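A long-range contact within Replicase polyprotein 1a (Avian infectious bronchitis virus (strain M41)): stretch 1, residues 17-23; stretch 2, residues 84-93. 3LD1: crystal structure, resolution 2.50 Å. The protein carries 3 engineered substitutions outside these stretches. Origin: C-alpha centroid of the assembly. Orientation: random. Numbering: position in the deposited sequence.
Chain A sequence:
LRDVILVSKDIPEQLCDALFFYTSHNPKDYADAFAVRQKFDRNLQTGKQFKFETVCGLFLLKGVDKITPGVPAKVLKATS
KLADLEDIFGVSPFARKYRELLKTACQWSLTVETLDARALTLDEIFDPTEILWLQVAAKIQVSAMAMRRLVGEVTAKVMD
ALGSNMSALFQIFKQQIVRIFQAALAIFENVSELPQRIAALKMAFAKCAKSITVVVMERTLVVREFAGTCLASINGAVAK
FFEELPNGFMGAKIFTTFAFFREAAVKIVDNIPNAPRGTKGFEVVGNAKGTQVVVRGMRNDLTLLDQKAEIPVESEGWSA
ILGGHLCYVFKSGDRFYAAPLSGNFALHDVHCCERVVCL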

# COMPACT_ATOMS: atom_id res chain seq x y z
N ASP A 17 17.47 -19.54 -2.97
CA ASP A 17 16.13 -19.82 -2.47
C ASP A 17 16.05 -21.14 -1.70
O ASP A 17 15.42 -21.22 -0.60
CB ASP A 17 15.11 -19.91 -3.66
CG ASP A 17 14.63 -18.55 -4.16
OD1 ASP A 17 14.11 -18.52 -5.29
OD2 ASP A 17 14.73 -17.54 -3.42
N ALA A 18 16.67 -22.18 -2.26
CA ALA A 18 16.55 -23.46 -1.54
C ALA A 18 17.27 -23.35 -0.22
O ALA A 18 16.75 -23.84 0.77
CB ALA A 18 17.08 -24.59 -2.31
N LEU A 19 18.47 -22.76 -0.21
CA LEU A 19 19.21 -22.55 1.06
C LEU A 19 18.27 -21.78 1.99
O LEU A 19 17.81 -22.31 2.97
CB LEU A 19 20.46 -21.74 0.83
CG LEU A 19 21.25 -21.24 2.06
CD1 LEU A 19 21.63 -22.39 3.00
CD2 LEU A 19 22.50 -20.46 1.58
N PHE A 20 17.90 -20.55 1.64
CA PHE A 20 17.02 -19.79 2.54
C PHE A 20 15.74 -20.55 3.02
O PHE A 20 15.24 -20.35 4.13
CB PHE A 20 16.58 -18.43 1.92
CG PHE A 20 15.75 -17.57 2.89
CD1 PHE A 20 16.36 -16.92 3.97
CD2 PHE A 20 14.35 -17.44 2.73
CE1 PHE A 20 15.58 -16.13 4.86
CE2 PHE A 20 13.56 -16.64 3.57
CZ PHE A 20 14.14 -16.01 4.66
N PHE A 21 15.21 -21.42 2.19
CA PHE A 21 13.97 -22.06 2.58
C PHE A 21 14.08 -23.13 3.68
O PHE A 21 13.10 -23.86 3.94
CB PHE A 21 13.36 -22.64 1.33
CG PHE A 21 12.73 -21.62 0.47
CD1 PHE A 21 12.35 -20.38 1.02
CD2 PHE A 21 12.43 -21.91 -0.88
CE1 PHE A 21 11.73 -19.42 0.19
CE2 PHE A 21 11.83 -20.94 -1.72
CZ PHE A 21 11.48 -19.71 -1.19
N TYR A 22 15.25 -23.25 4.30
CA TYR A 22 15.41 -24.08 5.49
C TYR A 22 15.00 -23.32 6.72
O TYR A 22 14.93 -23.92 7.79
CB TYR A 22 16.85 -24.53 5.67
CG TYR A 22 17.20 -25.73 4.86
CD1 TYR A 22 17.43 -26.98 5.50
CD2 TYR A 22 17.35 -25.64 3.45
CE1 TYR A 22 17.77 -28.17 4.72
CE2 TYR A 22 17.70 -26.79 2.68
CZ TYR A 22 17.87 -28.05 3.36
OH TYR A 22 18.17 -29.14 2.68
N THR A 23 14.75 -22.01 6.57
CA THR A 23 14.49 -21.10 7.69
C THR A 23 13.35 -21.61 8.57
O THR A 23 12.41 -22.30 8.08
CB THR A 23 14.15 -19.69 7.20
OG1 THR A 23 14.17 -18.80 8.33
CG2 THR A 23 12.77 -19.67 6.54
N ASP A 84 23.76 -31.45 -2.74
CA ASP A 84 24.95 -30.95 -2.02
C ASP A 84 24.59 -30.24 -0.73
O ASP A 84 25.23 -30.37 0.31
CB ASP A 84 25.79 -30.11 -2.97
CG ASP A 84 26.21 -30.91 -4.25
OD1 ASP A 84 26.90 -31.97 -4.08
OD2 ASP A 84 25.82 -30.54 -5.39
N LEU A 85 23.47 -29.56 -0.83
CA LEU A 85 22.82 -28.89 0.23
C LEU A 85 22.30 -29.83 1.27
O LEU A 85 22.51 -29.60 2.47
CB LEU A 85 21.63 -28.16 -0.39
CG LEU A 85 20.93 -27.07 0.36
CD1 LEU A 85 21.82 -25.92 0.57
CD2 LEU A 85 19.85 -26.61 -0.53
N GLU A 86 21.65 -30.91 0.84
CA GLU A 86 21.06 -31.82 1.80
C GLU A 86 22.16 -32.53 2.55
O GLU A 86 21.98 -32.91 3.72
CB GLU A 86 20.10 -32.79 1.13
CG GLU A 86 18.81 -32.09 0.82
CD GLU A 86 17.81 -32.91 0.08
OE1 GLU A 86 18.07 -34.08 -0.15
OE2 GLU A 86 16.73 -32.38 -0.26
N ASP A 87 23.32 -32.67 1.93
CA ASP A 87 24.48 -33.32 2.60
C ASP A 87 24.96 -32.54 3.77
O ASP A 87 25.50 -33.09 4.72
CB ASP A 87 25.66 -33.51 1.65
CG ASP A 87 25.38 -34.58 0.61
OD1 ASP A 87 24.42 -35.41 0.81
OD2 ASP A 87 26.11 -34.56 -0.41
N ILE A 88 24.76 -31.23 3.71
CA ILE A 88 25.19 -30.38 4.76
C ILE A 88 24.06 -30.13 5.72
O ILE A 88 24.29 -30.25 6.92
CB ILE A 88 25.59 -29.04 4.20
CG1 ILE A 88 26.88 -29.12 3.34
CG2 ILE A 88 25.60 -28.01 5.32
CD1 ILE A 88 27.06 -27.88 2.55
N PHE A 89 22.84 -29.82 5.25
CA PHE A 89 21.79 -29.31 6.17
C PHE A 89 20.76 -30.33 6.62
O PHE A 89 20.10 -30.15 7.67
CB PHE A 89 21.10 -28.05 5.63
CG PHE A 89 22.00 -26.84 5.52
CD1 PHE A 89 22.79 -26.65 4.41
CD2 PHE A 89 22.05 -25.90 6.52
CE1 PHE A 89 23.65 -25.56 4.28
CE2 PHE A 89 22.91 -24.77 6.42
CZ PHE A 89 23.71 -24.60 5.32
N GLY A 90 20.69 -31.43 5.90
CA GLY A 90 19.62 -32.38 6.07
C GLY A 90 18.56 -31.94 5.08
O GLY A 90 18.85 -31.17 4.17
N VAL A 91 17.34 -32.43 5.27
CA VAL A 91 16.27 -32.29 4.33
C VAL A 91 15.34 -31.25 4.90
O VAL A 91 15.10 -31.22 6.10
CB VAL A 91 15.48 -33.61 4.15
CG1 VAL A 91 14.29 -33.43 3.15
CG2 VAL A 91 16.39 -34.65 3.61
N SER A 92 14.87 -30.37 3.99
CA SER A 92 13.83 -29.41 4.26
C SER A 92 12.61 -29.77 3.44
O SER A 92 12.69 -29.84 2.26
CB SER A 92 14.29 -27.99 3.91
OG SER A 92 13.14 -27.15 3.90
N PRO A 93 11.47 -30.01 4.07
CA PRO A 93 10.35 -30.53 3.23
C PRO A 93 9.89 -29.44 2.25
O PRO A 93 9.62 -29.68 1.04
CB PRO A 93 9.24 -30.94 4.26
CG PRO A 93 9.91 -30.89 5.68
CD PRO A 93 11.13 -29.90 5.52

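Two helix ends, whose touching residues lie at least 63 apart in sequence, meet in a mostly apolar contact centred on the ring of Y22, which is anchored at its hydroxyl by one short hydrogen bond. Residues 17-20 finish one helix, and F21 is the first residue to leave helical angles; a type I turn from F20 to T23 follows, with T23 N bonded to F20 O at 3.0 Å. In the other stretch the helix runs through F89 and breaks at G90, whose N still bonds to E86 O at 2.9 Å. The backbones come closer beyond the helices than within them: the CA atoms of L19 and L85 are 7.3 Å apart, those of Y22 and S92 5.7 Å.

Y22 contributes the largest buried area, 131 Å² of the 398 Å² summed over both sides. Its CA-to-CB bond points sideways, but with chi1 in the m well the end of the side chain comes nearer the second stretch, and the ring lies among L85, F89 and S92. The hydroxyl donates to the backbone carbonyl of G90, with Y22 OH 2.6 Å from G90 O; this acceptor sits at the ring edge, near its plane, where a phenol hydroxyl can readily direct its proton, and the bond satisfies the polar tip of the tyrosine in a mostly apolar contact. G90 has phi/psi of 91/-163, angles at which a CB would be jammed against the carbonyl O of F89, which by itself calls for glycine.

S92 covers one face of the Y22 ring. S92 CB lies 3.4 Å from the centroid of the Y22 ring and 7° off its normal, a CH-pi contact with the carbon almost directly above the ring centre. Its hydroxyl also makes a weak hydrogen bond to the backbone of the first stretch, S92 OG to F21 O at 3.3 Å, while capping the helix that begins just after it.

F89 directs its ring edge toward the Y22 face, the centroids 5.6 Å apart and the planes at 50°, and its CB approaches Y22 CE1 to 3.5 Å. Further back along the helices, aliphatic groups fill the space. L85 points toward the first stretch and, with chi1 t and chi2 p, places CD2 3.9 Å from both A18 CB and Y22 CE2. L19 adopts the same t, p rotamer; its CD1 reaches F89 CZ at 3.8 Å and L85 CD1 at 4.3 Å. These contacts are van der Waals in character and bury hydrocarbon from both helices.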